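Local atomic coordinates of 2-keto acid:ferredoxin oxidoreductase subunit alpha (Pyrococcus furiosus, PDB entry 1YD7), a protein that probably serves as the alpha subunit of an oxidoreductase that converts 2-oxoglutarate and coenzyme A to succinyl-CoA and carbon dioxide, reducing ferredoxin. Residues A[21-26]-A[194-199]; A[27-32]-A[161-166]; A[13-18]-A[33-38]; A[152-157]-A[180-185]. All blocks are in the same frame, centred on the assembly; numbering follows the deposited sequence.

Contact 1. Residues A[21-26]-A[194-199]; sequences DFIQGD and ERVYIP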
loop_
_atom_site.group_PDB
_atom_site.type_symbol
_atom_site.label_atom_id
_atom_site.label_comp_id
_atom_site.label_asym_id
_atom_site.label_seq_id
_atom_site.Cartn_x
_atom_site.Cartn_y
_atom_site.Cartn_z
ATOM N N ASP A 21 -8.153 12.623 -12.233
ATOM C CA ASP A 21 -6.855 13.210 -12.170
ATOM C C ASP A 21 -5.962 12.287 -12.952
ATOM O O ASP A 21 -6.158 11.068 -12.954
ATOM C CB ASP A 21 -6.362 13.299 -10.723
ATOM C CG ASP A 21 -5.378 14.448 -10.499
ATOM O OD1 ASP A 21 -4.848 15.035 -11.486
ATOM O OD2 ASP A 21 -5.177 14.792 -9.319
ATOM N N PHE A 22 -4.951 12.882 -13.560
ATOM C CA PHE A 22 -4.093 12.221 -14.511
ATOM C C PHE A 22 -2.840 11.932 -13.713
ATOM O O PHE A 22 -2.046 12.841 -13.445
ATOM C CB PHE A 22 -3.859 13.186 -15.700
ATOM C CG PHE A 22 -3.076 12.604 -16.845
ATOM C CD1 PHE A 22 -3.387 11.354 -17.364
ATOM C CD2 PHE A 22 -2.043 13.339 -17.443
ATOM C CE1 PHE A 22 -2.669 10.815 -18.435
ATOM C CE2 PHE A 22 -1.342 12.827 -18.514
ATOM C CZ PHE A 22 -1.657 11.561 -19.023
ATOM N N ILE A 23 -2.670 10.671 -13.307
ATOM C CA ILE A 23 -1.688 10.340 -12.270
ATOM C C ILE A 23 -0.954 9.095 -12.637
ATOM O O ILE A 23 -1.394 8.369 -13.505
ATOM C CB ILE A 23 -2.337 10.160 -10.873
ATOM C CG1 ILE A 23 -3.361 9.026 -10.878
ATOM C CG2 ILE A 23 -3.020 11.440 -10.430
ATOM C CD1 ILE A 23 -3.971 8.770 -9.538
ATOM N N GLN A 24 0.174 8.862 -11.973
ATOM C CA GLN A 24 0.958 7.666 -12.216
ATOM C C GLN A 24 0.556 6.550 -11.247
ATOM O O GLN A 24 -0.185 6.795 -10.289
ATOM C CB GLN A 24 2.445 7.978 -12.103
ATOM C CG GLN A 24 2.961 8.852 -13.265
ATOM C CD GLN A 24 4.413 9.187 -13.130
ATOM O OE1 GLN A 24 4.808 9.890 -12.213
ATOM N NE2 GLN A 24 5.223 8.668 -14.033
ATOM N N GLY A 25 1.023 5.333 -11.544
ATOM C CA GLY A 25 0.636 4.139 -10.835
ATOM C C GLY A 25 0.974 4.199 -9.342
ATOM O O GLY A 25 0.142 3.816 -8.518
ATOM N N ASP A 26 2.170 4.687 -9.005
ATOM C CA ASP A 26 2.590 4.838 -7.614
ATOM C C ASP A 26 1.705 5.787 -6.805
ATOM O O ASP A 26 1.398 5.521 -5.627
ATOM C CB ASP A 26 4.042 5.297 -7.536
ATOM C CG ASP A 26 5.003 4.191 -7.838
ATOM O OD1 ASP A 26 4.615 3.019 -7.637
ATOM O OD2 ASP A 26 6.137 4.486 -8.294
ATOM N N GLU A 194 -2.308 7.774 -16.289
ATOM C CA GLU A 194 -3.638 7.549 -16.822
ATOM C C GLU A 194 -4.571 8.432 -16.063
ATOM O O GLU A 194 -4.311 8.739 -14.894
ATOM C CB GLU A 194 -4.034 6.067 -16.696
ATOM C CG GLU A 194 -5.524 5.799 -16.843
ATOM C CD GLU A 194 -5.948 4.316 -16.756
ATOM O OE1 GLU A 194 -5.113 3.387 -16.504
ATOM O OE2 GLU A 194 -7.172 4.103 -16.958
ATOM N N ARG A 195 -5.653 8.860 -16.719
ATOM C CA ARG A 195 -6.658 9.700 -16.079
ATOM C C ARG A 195 -7.672 8.780 -15.410
ATOM O O ARG A 195 -8.339 7.996 -16.082
ATOM C CB ARG A 195 -7.349 10.597 -17.100
ATOM C CG ARG A 195 -8.301 11.649 -16.525
ATOM C CD ARG A 195 -8.795 12.591 -17.665
ATOM N NE ARG A 195 -9.610 13.683 -17.136
ATOM C CZ ARG A 195 -10.904 13.857 -17.369
ATOM N NH1 ARG A 195 -11.564 13.067 -18.203
ATOM N NH2 ARG A 195 -11.544 14.859 -16.783
ATOM N N VAL A 196 -7.751 8.845 -14.086
ATOM C CA VAL A 196 -8.661 7.996 -13.340
ATOM C C VAL A 196 -9.496 8.823 -12.384
ATOM O O VAL A 196 -9.022 9.783 -11.768
ATOM C CB VAL A 196 -7.934 6.840 -12.564
ATOM C CG1 VAL A 196 -7.055 6.032 -13.500
ATOM C CG2 VAL A 196 -7.125 7.368 -11.450
ATOM N N TYR A 197 -10.760 8.437 -12.307
ATOM C CA TYR A 197 -11.676 8.952 -11.323
ATOM C C TYR A 197 -11.269 8.475 -9.906
ATOM O O TYR A 197 -11.189 7.278 -9.623
ATOM C CB TYR A 197 -13.117 8.530 -11.667
ATOM C CG TYR A 197 -14.087 9.064 -10.657
ATOM C CD1 TYR A 197 -14.389 10.413 -10.614
ATOM C CD2 TYR A 197 -14.650 8.232 -9.694
ATOM C CE1 TYR A 197 -15.241 10.926 -9.648
ATOM C CE2 TYR A 197 -15.532 8.745 -8.734
ATOM C CZ TYR A 197 -15.814 10.084 -8.707
ATOM O OH TYR A 197 -16.667 10.619 -7.739
ATOM N N ILE A 198 -10.987 9.446 -9.046
ATOM C CA ILE A 198 -10.606 9.221 -7.661
ATOM C C ILE A 198 -11.861 9.454 -6.845
ATOM O O ILE A 198 -12.276 10.595 -6.704
ATOM C CB ILE A 198 -9.545 10.227 -7.168
ATOM C CG1 ILE A 198 -8.285 10.195 -8.052
ATOM C CG2 ILE A 198 -9.208 9.941 -5.674
ATOM C CD1 ILE A 198 -7.541 8.861 -8.085
ATOM N N PRO A 199 -12.470 8.381 -6.308
ATOM C CA PRO A 199 -13.779 8.535 -5.688
ATOM C C PRO A 199 -13.763 9.311 -4.375
ATOM O O PRO A 199 -12.731 9.437 -3.742
ATOM C CB PRO A 199 -14.230 7.084 -5.446
ATOM C CG PRO A 199 -13.276 6.217 -6.237
ATOM C CD PRO A 199 -12.001 6.981 -6.244
#
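Asp21 and Ile23 pair with Val196 and Glu194 in a two-stranded antiparallel sheet. Four backbone hydrogen bonds hold it, two for each hydrogen-bonded pair. Val196 N gives to Asp21 O at 3.0 Å, and Glu194 N gives to Ile23 O at 3.0 Å. Between them lies the non-hydrogen-bonded pair Phe22 and Arg195, whose CA atoms are 3.9 Å apart.

The two faces of the sheet differ. On the face of Phe22 and Arg195, Phe22 has CG anti to the backbone N (chi1 -175°). Its ring meets the other strand by the edge: CD1 lies 3.4 Å from Arg195 N, which sits in the ring plane. Arg195 touches the ring with CB, CB to Phe22 CD1 being 4.0 Å, and its chain then runs on extended. The face of Ile23 and Val196 is mixed, also carrying Asp21 and Glu194. Ile23 holds CG1 between its backbone N and carbonyl carbon (chi1 61°). Its CD1 meets Ile198 CD1 tip to tip at 3.9 Å. The same CD1 is 3.9 Å from Val196 CG2, and these two side chains cross at about a right angle.

Asp21 turns OD1 back to accept from the N of Phe22, while OD2 forms a salt bridge with Arg31. This two-stranded sheet lies against two helices. Ile23 and Ile198 rest on helix 25-36, and Glu194, Val196 and Ile198 touch residues of helix 160-177.

Contact 2. Residues A[27-32]-A[161-166]; sequences EAIARA and QEAFDF
Phe164 has CG anti to its backbone N (chi1 -171°), beside the carbonyl carbon, and the ring reaches toward Ala28 and Ala32. Ile29 has CG1 anti to its carbonyl carbon (chi1 -63°), and this CG1 touches Ala163 CB at 4.0 Å. Ala32 CB lies over one face of the Phe164 ring, 4.1 Å from the ring centroid, in a CH-pi contact. The same CB is 3.3 Å from Phe164 O. Phe164 CD1 also approaches Ala28 O at 3.6 Å.

Helix 25-36 and helix 160-177 run side by side, in nearly the same direction, the second being the crossover helix between parallel strands 153-155 and 180-185. The axes of the two short segments come within 7.7 Å of each other, at 22°. Small residues allow this close spacing: Ala28 CB is 4.2 Å from Ala163 CB and 4.1 Å from Phe164 CB. An alanine in place of Phe164 would probably leave Ala32 CB without its aromatic face and open a gap beside Ala28 O.

Each helix has a polar pair. Arg31 grips Glu27 OE2 side-on with NE and NH2, the NE bond being 2.8 Å. Gln161 NE2 gives to Asp165 OD2. Ile198 and Pro199 also touch Phe164.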
loop_
_atom_site.group_PDB
_atom_site.type_symbol
_atom_site.label_atom_id
_atom_site.label_comp_id
_atom_site.label_asym_id
_atom_site.label_seq_id
_atom_site.Cartn_x
_atom_site.Cartn_y
_atom_site.Cartn_z
ATOM N N GLU A 27 1.305 6.882 -7.447
ATOM C CA GLU A 27 0.422 7.888 -6.869
ATOM C C GLU A 27 -0.959 7.339 -6.669
ATOM O O GLU A 27 -1.643 7.726 -5.739
ATOM C CB GLU A 27 0.352 9.110 -7.799
ATOM C CG GLU A 27 -0.591 10.239 -7.331
ATOM C CD GLU A 27 -0.084 11.011 -6.099
ATOM O OE1 GLU A 27 1.127 10.933 -5.750
ATOM O OE2 GLU A 27 -0.907 11.751 -5.517
ATOM N N ALA A 28 -1.392 6.470 -7.569
ATOM C CA ALA A 28 -2.657 5.777 -7.429
ATOM C C ALA A 28 -2.634 4.832 -6.219
ATOM O O ALA A 28 -3.583 4.804 -5.453
ATOM C CB ALA A 28 -2.978 4.996 -8.692
ATOM N N ILE A 29 -1.561 4.061 -6.081
ATOM C CA ILE A 29 -1.336 3.225 -4.886
ATOM C C ILE A 29 -1.433 4.041 -3.579
ATOM O O ILE A 29 -2.255 3.737 -2.719
ATOM C CB ILE A 29 0.015 2.466 -4.982
ATOM C CG1 ILE A 29 -0.011 1.499 -6.156
ATOM C CG2 ILE A 29 0.314 1.725 -3.699
ATOM C CD1 ILE A 29 1.314 0.741 -6.387
ATOM N N ALA A 30 -0.669 5.119 -3.478
ATOM C CA ALA A 30 -0.703 5.999 -2.310
ATOM C C ALA A 30 -2.078 6.594 -1.984
ATOM O O ALA A 30 -2.523 6.595 -0.832
ATOM C CB ALA A 30 0.318 7.126 -2.487
ATOM N N ARG A 31 -2.750 7.135 -2.994
ATOM C CA ARG A 31 -4.077 7.689 -2.791
ATOM C C ARG A 31 -5.092 6.642 -2.335
ATOM O O ARG A 31 -5.930 6.921 -1.472
ATOM C CB ARG A 31 -4.587 8.353 -4.061
ATOM C CG ARG A 31 -3.835 9.588 -4.411
ATOM C CD ARG A 31 -4.559 10.420 -5.499
ATOM N NE ARG A 31 -3.673 11.473 -6.020
ATOM C CZ ARG A 31 -4.070 12.516 -6.757
ATOM N NH1 ARG A 31 -5.352 12.733 -7.030
ATOM N NH2 ARG A 31 -3.169 13.381 -7.190
ATOM N N ALA A 32 -5.043 5.470 -2.960
ATOM C CA ALA A 32 -5.908 4.349 -2.595
ATOM C C ALA A 32 -5.664 3.883 -1.150
ATOM O O ALA A 32 -6.607 3.665 -0.395
ATOM C CB ALA A 32 -5.692 3.188 -3.552
ATOM N N GLN A 161 -5.420 2.380 -13.327
ATOM C CA GLN A 161 -6.756 2.104 -12.766
ATOM C C GLN A 161 -6.717 0.888 -11.814
ATOM O O GLN A 161 -7.275 0.931 -10.723
ATOM C CB GLN A 161 -7.760 1.838 -13.874
ATOM C CG GLN A 161 -9.204 1.571 -13.400
ATOM C CD GLN A 161 -9.822 2.777 -12.768
ATOM O OE1 GLN A 161 -9.891 3.836 -13.386
ATOM N NE2 GLN A 161 -10.291 2.635 -11.525
ATOM N N GLU A 162 -6.037 -0.173 -12.239
ATOM C CA GLU A 162 -5.863 -1.373 -11.423
ATOM C C GLU A 162 -4.962 -1.168 -10.204
ATOM O O GLU A 162 -5.214 -1.756 -9.168
ATOM C CB GLU A 162 -5.329 -2.515 -12.272
ATOM C CG GLU A 162 -6.382 -3.056 -13.207
ATOM C CD GLU A 162 -5.916 -4.267 -13.980
ATOM O OE1 GLU A 162 -4.695 -4.523 -14.023
ATOM O OE2 GLU A 162 -6.793 -4.974 -14.523
ATOM N N ALA A 163 -3.914 -0.354 -10.331
ATOM C CA ALA A 163 -3.124 0.058 -9.177
ATOM C C ALA A 163 -4.010 0.712 -8.101
ATOM O O ALA A 163 -3.921 0.365 -6.919
ATOM C CB ALA A 163 -1.997 0.976 -9.568
ATOM N N PHE A 164 -4.911 1.592 -8.522
ATOM C CA PHE A 164 -5.863 2.145 -7.610
ATOM C C PHE A 164 -6.784 1.081 -6.986
ATOM O O PHE A 164 -6.766 0.913 -5.760
ATOM C CB PHE A 164 -6.702 3.225 -8.244
ATOM C CG PHE A 164 -7.546 3.970 -7.251
ATOM C CD1 PHE A 164 -6.991 4.978 -6.483
ATOM C CD2 PHE A 164 -8.878 3.630 -7.043
ATOM C CE1 PHE A 164 -7.753 5.654 -5.540
ATOM C CE2 PHE A 164 -9.646 4.284 -6.072
ATOM C CZ PHE A 164 -9.071 5.301 -5.337
ATOM N N ASP A 165 -7.567 0.396 -7.832
ATOM C CA ASP A 165 -8.626 -0.504 -7.402
ATOM C C ASP A 165 -8.083 -1.726 -6.645
ATOM O O ASP A 165 -8.701 -2.178 -5.711
ATOM C CB ASP A 165 -9.449 -1.028 -8.596
ATOM C CG ASP A 165 -10.263 0.054 -9.304
ATOM O OD1 ASP A 165 -10.752 1.011 -8.671
ATOM O OD2 ASP A 165 -10.443 -0.086 -10.532
ATOM N N PHE A 166 -6.968 -2.280 -7.103
ATOM C CA PHE A 166 -6.368 -3.406 -6.472
ATOM C C PHE A 166 -5.768 -3.030 -5.107
ATOM O O PHE A 166 -5.660 -3.899 -4.221
ATOM C CB PHE A 166 -5.283 -4.044 -7.345
ATOM C CG PHE A 166 -5.794 -4.786 -8.580
ATOM C CD1 PHE A 166 -7.044 -4.555 -9.125
ATOM C CD2 PHE A 166 -4.970 -5.680 -9.222
ATOM C CE1 PHE A 166 -7.452 -5.227 -10.279
ATOM C CE2 PHE A 166 -5.382 -6.348 -10.366
ATOM C CZ PHE A 166 -6.628 -6.115 -10.887
#

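Contact 3. Residues A[13-18]-A[33-38]; sequences FPFPVG and AILAGC
This is apolar packing between an irregular N-terminal segment and the last turn of helix 25-36. Phe13, Phe15 and Val17 lean on two helix residues, Ile34 and Leu35. Leu35 CD2 sits over one face of the Phe13 ring, offset toward the rim and 4.1 Å from the centroid, in a CH-pi contact. Ile34 CG2 meets the same ring at its edge, in plane, 3.9 Å from Phe13 CD1.

Phe15 works differently. Its CG lies between the backbone N and the carbonyl carbon (chi1 44°). Its ring reaches both helix residues by the edge. CZ is 3.8 Å from Ile34 CG2, and CE1 is 4.1 Å from Leu35 CG. Ile34 CG2 therefore touches both phenylalanine rings. Val17 adds a looser touch, CG1 to Leu35 CD2 at 4.2 Å, the two side chains sliding past each other in opposite directions. An alanine in place of Phe15 would probably open a gap beside Ile34 and Leu35 and leave their contact with the segment to Phe13 and Val17.

The helix ends within segment 33-38, in a Schellman motif. Gly37 has positive phi, and Cys38 N bonds back to Ala33 O. Around the contact, Phe15 stacks edge-to-face with Tyr59 of helix 52-59. Leu35 touches Phe164 of helix 160-177.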
loop_
_atom_site.group_PDB
_atom_site.type_symbol
_atom_site.label_atom_id
_atom_site.label_comp_id
_atom_site.label_asym_id
_atom_site.label_seq_id
_atom_site.Cartn_x
_atom_site.Cartn_y
_atom_site.Cartn_z
ATOM N N PHE A 13 -8.795 15.484 2.888
ATOM C CA PHE A 13 -7.672 14.793 2.229
ATOM C C PHE A 13 -6.686 15.754 1.536
ATOM O O PHE A 13 -7.058 16.832 1.100
ATOM C CB PHE A 13 -8.171 13.696 1.274
ATOM C CG PHE A 13 -8.837 12.518 1.980
ATOM C CD1 PHE A 13 -8.093 11.432 2.411
ATOM C CD2 PHE A 13 -10.202 12.513 2.212
ATOM C CE1 PHE A 13 -8.709 10.344 3.040
ATOM C CE2 PHE A 13 -10.830 11.441 2.847
ATOM C CZ PHE A 13 -10.088 10.352 3.258
ATOM N N PRO A 14 -5.403 15.377 1.490
ATOM C CA PRO A 14 -4.346 16.250 0.970
ATOM C C PRO A 14 -4.159 16.181 -0.542
ATOM O O PRO A 14 -3.281 16.841 -1.080
ATOM C CB PRO A 14 -3.097 15.718 1.679
ATOM C CG PRO A 14 -3.386 14.264 1.861
ATOM C CD PRO A 14 -4.860 14.086 1.961
ATOM N N PHE A 15 -4.981 15.380 -1.203
ATOM C CA PHE A 15 -4.997 15.275 -2.649
ATOM C C PHE A 15 -6.445 15.378 -3.122
ATOM O O PHE A 15 -7.366 15.132 -2.335
ATOM C CB PHE A 15 -4.381 13.964 -3.130
ATOM C CG PHE A 15 -4.819 12.759 -2.353
ATOM C CD1 PHE A 15 -6.033 12.130 -2.626
ATOM C CD2 PHE A 15 -3.999 12.232 -1.359
ATOM C CE1 PHE A 15 -6.426 11.010 -1.901
ATOM C CE2 PHE A 15 -4.390 11.109 -0.618
ATOM C CZ PHE A 15 -5.598 10.497 -0.892
ATOM N N PRO A 16 -6.653 15.750 -4.402
ATOM C CA PRO A 16 -8.012 15.853 -4.937
ATOM C C PRO A 16 -8.750 14.507 -4.976
ATOM O O PRO A 16 -8.182 13.478 -5.384
ATOM C CB PRO A 16 -7.794 16.410 -6.364
ATOM C CG PRO A 16 -6.437 17.007 -6.355
ATOM C CD PRO A 16 -5.650 16.148 -5.401
ATOM N N VAL A 17 -10.013 14.541 -4.561
ATOM C CA VAL A 17 -10.863 13.362 -4.509
ATOM C C VAL A 17 -12.237 13.714 -5.094
ATOM O O VAL A 17 -12.626 14.871 -5.101
ATOM C CB VAL A 17 -11.047 12.835 -3.045
ATOM C CG1 VAL A 17 -9.709 12.483 -2.433
ATOM C CG2 VAL A 17 -11.796 13.854 -2.177
ATOM N N GLY A 18 -12.985 12.713 -5.540
ATOM C CA GLY A 18 -14.309 12.961 -6.064
ATOM C C GLY A 18 -14.240 13.592 -7.457
ATOM O O GLY A 18 -15.132 14.357 -7.843
ATOM N N ALA A 33 -4.392 3.719 -0.799
ATOM C CA ALA A 33 -4.005 3.270 0.531
ATOM C C ALA A 33 -4.575 4.213 1.581
ATOM O O ALA A 33 -5.262 3.783 2.488
ATOM C CB ALA A 33 -2.503 3.159 0.629
ATOM N N ILE A 34 -4.378 5.512 1.377
ATOM C CA ILE A 34 -4.899 6.535 2.266
ATOM C C ILE A 34 -6.411 6.610 2.308
ATOM O O ILE A 34 -7.004 6.761 3.388
ATOM C CB ILE A 34 -4.281 7.895 1.913
ATOM C CG1 ILE A 34 -2.810 7.872 2.344
ATOM C CG2 ILE A 34 -5.030 9.010 2.565
ATOM C CD1 ILE A 34 -2.050 9.091 2.053
ATOM N N LEU A 35 -7.057 6.527 1.154
ATOM C CA LEU A 35 -8.518 6.514 1.133
ATOM C C LEU A 35 -9.052 5.260 1.830
ATOM O O LEU A 35 -10.135 5.295 2.402
ATOM C CB LEU A 35 -9.084 6.615 -0.307
ATOM C CG LEU A 35 -9.071 8.027 -0.930
ATOM C CD1 LEU A 35 -9.079 7.928 -2.456
ATOM C CD2 LEU A 35 -10.251 8.882 -0.436
ATOM N N ALA A 36 -8.302 4.163 1.751
ATOM C CA ALA A 36 -8.696 2.906 2.392
ATOM C C ALA A 36 -8.497 2.904 3.922
ATOM O O ALA A 36 -8.980 2.001 4.591
ATOM C CB ALA A 36 -7.941 1.742 1.788
ATOM N N GLY A 37 -7.768 3.885 4.447
ATOM C CA GLY A 37 -7.614 4.095 5.899
ATOM C C GLY A 37 -6.243 3.734 6.420
ATOM O O GLY A 37 -6.045 3.683 7.615
ATOM N N CYS A 38 -5.288 3.471 5.531
ATOM C CA CYS A 38 -3.908 3.258 5.947
ATOM C C CYS A 38 -3.366 4.521 6.629
ATOM O O CYS A 38 -3.427 5.625 6.064
ATOM C CB CYS A 38 -3.027 2.925 4.760
ATOM S SG CYS A 38 -1.325 2.565 5.159
#

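Contact 4. Residues A[152-157]-A[180-185]; sequences LIVLSP and PVILLT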
loop_
_atom_site.group_PDB
_atom_site.type_symbol
_atom_site.label_atom_id
_atom_site.label_comp_id
_atom_site.label_asym_id
_atom_site.label_seq_id
_atom_site.Cartn_x
_atom_site.Cartn_y
_atom_site.Cartn_z
ATOM N N LEU A 152 -0.352 -17.233 -0.417
ATOM C CA LEU A 152 -0.674 -15.852 -0.123
ATOM C C LEU A 152 -1.673 -15.326 -1.138
ATOM O O LEU A 152 -1.716 -15.775 -2.293
ATOM C CB LEU A 152 0.592 -14.999 -0.152
ATOM C CG LEU A 152 1.643 -15.386 0.894
ATOM C CD1 LEU A 152 3.006 -14.884 0.515
ATOM C CD2 LEU A 152 1.233 -14.856 2.273
ATOM N N ILE A 153 -2.493 -14.389 -0.680
ATOM C CA ILE A 153 -3.339 -13.614 -1.550
ATOM C C ILE A 153 -2.430 -12.562 -2.227
ATOM O O ILE A 153 -1.670 -11.865 -1.554
ATOM C CB ILE A 153 -4.476 -12.926 -0.786
ATOM C CG1 ILE A 153 -5.353 -13.957 -0.049
ATOM C CG2 ILE A 153 -5.288 -12.083 -1.732
ATOM C CD1 ILE A 153 -6.332 -13.347 0.986
ATOM N N VAL A 154 -2.501 -12.492 -3.557
ATOM C CA VAL A 154 -1.644 -11.621 -4.360
ATOM C C VAL A 154 -2.463 -10.942 -5.441
ATOM O O VAL A 154 -3.182 -11.609 -6.158
ATOM C CB VAL A 154 -0.514 -12.414 -5.028
ATOM C CG1 VAL A 154 0.432 -11.461 -5.813
ATOM C CG2 VAL A 154 0.273 -13.187 -3.997
ATOM N N LEU A 155 -2.371 -9.617 -5.539
ATOM C CA LEU A 155 -2.981 -8.850 -6.622
ATOM C C LEU A 155 -1.852 -8.196 -7.426
ATOM O O LEU A 155 -0.900 -7.624 -6.854
ATOM C CB LEU A 155 -3.908 -7.760 -6.089
ATOM C CG LEU A 155 -5.166 -8.155 -5.296
ATOM C CD1 LEU A 155 -4.813 -8.415 -3.872
ATOM C CD2 LEU A 155 -6.229 -7.066 -5.353
ATOM N N SER A 156 -1.980 -8.263 -8.751
ATOM C CA SER A 156 -0.959 -7.795 -9.704
ATOM C C SER A 156 -1.572 -6.830 -10.717
ATOM O O SER A 156 -2.061 -7.288 -11.746
ATOM C CB SER A 156 -0.391 -8.978 -10.473
ATOM O OG SER A 156 0.623 -9.617 -9.737
ATOM N N PRO A 157 -1.567 -5.508 -10.417
ATOM C CA PRO A 157 -2.150 -4.540 -11.347
ATOM C C PRO A 157 -1.273 -4.350 -12.603
ATOM O O PRO A 157 -0.048 -4.451 -12.535
ATOM C CB PRO A 157 -2.219 -3.260 -10.524
ATOM C CG PRO A 157 -1.116 -3.381 -9.531
ATOM C CD PRO A 157 -0.998 -4.848 -9.222
ATOM N N PRO A 180 -1.858 -11.153 5.667
ATOM C CA PRO A 180 -1.067 -10.369 4.720
ATOM C C PRO A 180 -1.604 -10.472 3.273
ATOM O O PRO A 180 -1.977 -11.567 2.829
ATOM C CB PRO A 180 0.319 -10.991 4.800
ATOM C CG PRO A 180 0.309 -11.942 5.959
ATOM C CD PRO A 180 -1.097 -12.265 6.264
ATOM N N VAL A 181 -1.693 -9.338 2.578
ATOM C CA VAL A 181 -1.995 -9.320 1.143
ATOM C C VAL A 181 -0.879 -8.609 0.370
ATOM O O VAL A 181 -0.399 -7.549 0.771
ATOM C CB VAL A 181 -3.363 -8.710 0.864
ATOM C CG1 VAL A 181 -3.696 -8.739 -0.636
ATOM C CG2 VAL A 181 -4.430 -9.459 1.633
ATOM N N ILE A 182 -0.446 -9.240 -0.720
ATOM C CA ILE A 182 0.666 -8.765 -1.521
ATOM C C ILE A 182 0.137 -8.004 -2.726
ATOM O O ILE A 182 -0.639 -8.547 -3.495
ATOM C CB ILE A 182 1.539 -9.947 -2.013
ATOM C CG1 ILE A 182 1.866 -10.878 -0.855
ATOM C CG2 ILE A 182 2.849 -9.454 -2.713
ATOM C CD1 ILE A 182 2.596 -10.240 0.251
ATOM N N LEU A 183 0.536 -6.739 -2.869
ATOM C CA LEU A 183 0.297 -5.989 -4.118
ATOM C C LEU A 183 1.612 -6.064 -4.894
ATOM O O LEU A 183 2.615 -5.525 -4.464
ATOM C CB LEU A 183 -0.147 -4.545 -3.882
ATOM C CG LEU A 183 -0.684 -3.835 -5.138
ATOM C CD1 LEU A 183 -2.154 -4.112 -5.395
ATOM C CD2 LEU A 183 -0.463 -2.342 -5.017
ATOM N N LEU A 184 1.598 -6.827 -5.981
ATOM C CA LEU A 184 2.787 -7.119 -6.755
ATOM C C LEU A 184 2.770 -6.192 -7.969
ATOM O O LEU A 184 1.878 -6.294 -8.809
ATOM C CB LEU A 184 2.788 -8.586 -7.175
ATOM C CG LEU A 184 3.918 -9.055 -8.098
ATOM C CD1 LEU A 184 5.286 -8.791 -7.491
ATOM C CD2 LEU A 184 3.756 -10.533 -8.413
ATOM N N THR A 185 3.721 -5.267 -8.030
ATOM C CA THR A 185 3.741 -4.266 -9.089
ATOM C C THR A 185 5.131 -4.218 -9.751
ATOM O O THR A 185 5.992 -5.063 -9.472
ATOM C CB THR A 185 3.289 -2.866 -8.556
ATOM O OG1 THR A 185 3.200 -1.934 -9.647
ATOM C CG2 THR A 185 4.247 -2.322 -7.522
HETATM O O HOH W 1 -2.462 -14.182 2.141
#
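Ile153, Val154 and Leu155 run parallel to Val181, Ile182 and Leu183, and backbone hydrogen bonds join the two strands. Ile182 N gives to Ile153 O at 3.0 Å. Leu155 N gives to Ile182 O at 2.9 Å. Leu184 N gives to Leu155 O at 2.8 Å. The last two donors lie nearly along the C=O axis of their acceptors. CA-H...O contacts add to these bonds, among them Val154 CA to Ile182 O and Ser156 CA to Leu184 O. Before the first direct bond, a water bridges the strands: it accepts from Ile153 N and donates to Pro180 O.

The apolar side chains divide between the two faces. On the face of Leu155 and Val181, Leu155 CD1 lies 3.4 Å from Val181 CG1, a close approach that may partly reflect coordinate error. Ile153 CG2 meets the same Val181 CG1 at 3.9 Å. Leu183 CD1 touches Leu155 CB and, at 4.1 Å, Pro157 CD. On the other face, Val154 has CG1 anti to its backbone N (chi1 -177°), and this branch lies 4.0 Å from Leu184 CB. Its CG2 approaches Ile182 CB.

The strands belong to a beta-alpha-beta unit, joined through helix 160-177. Leu155, Val181 and Leu183 touch that helix. Strand 180-185 also bonds to strand 116-121 on its other edge, whereas 153-155 is the outermost strand within this chain. Regular backbone bonds thus fix the register, while branched aliphatic side chains pack both faces and a water links the strands at the Ile153 end.

In the fold
Contacts 1, 2 and 3 share helix 25-36 and touch one another. Contact 2 is fully buried and contact 3 largely so, whereas contacts 1 and 4 are partly buried. Strand pairing holds contacts 1 and 4, but contact 1 is antiparallel and lies at the side of the fold, while contact 4 is parallel and forms one end of the six-stranded sheet. Contacts 2 and 3 rely on apolar and CH-pi packing instead. The salt bridge of Asp21 with Arg31 ties contact 1 to contact 2. Contact 4 reaches contact 2 through helix 160-177, where Pro157 packs on Ala163; it does not touch contacts 1 and 3.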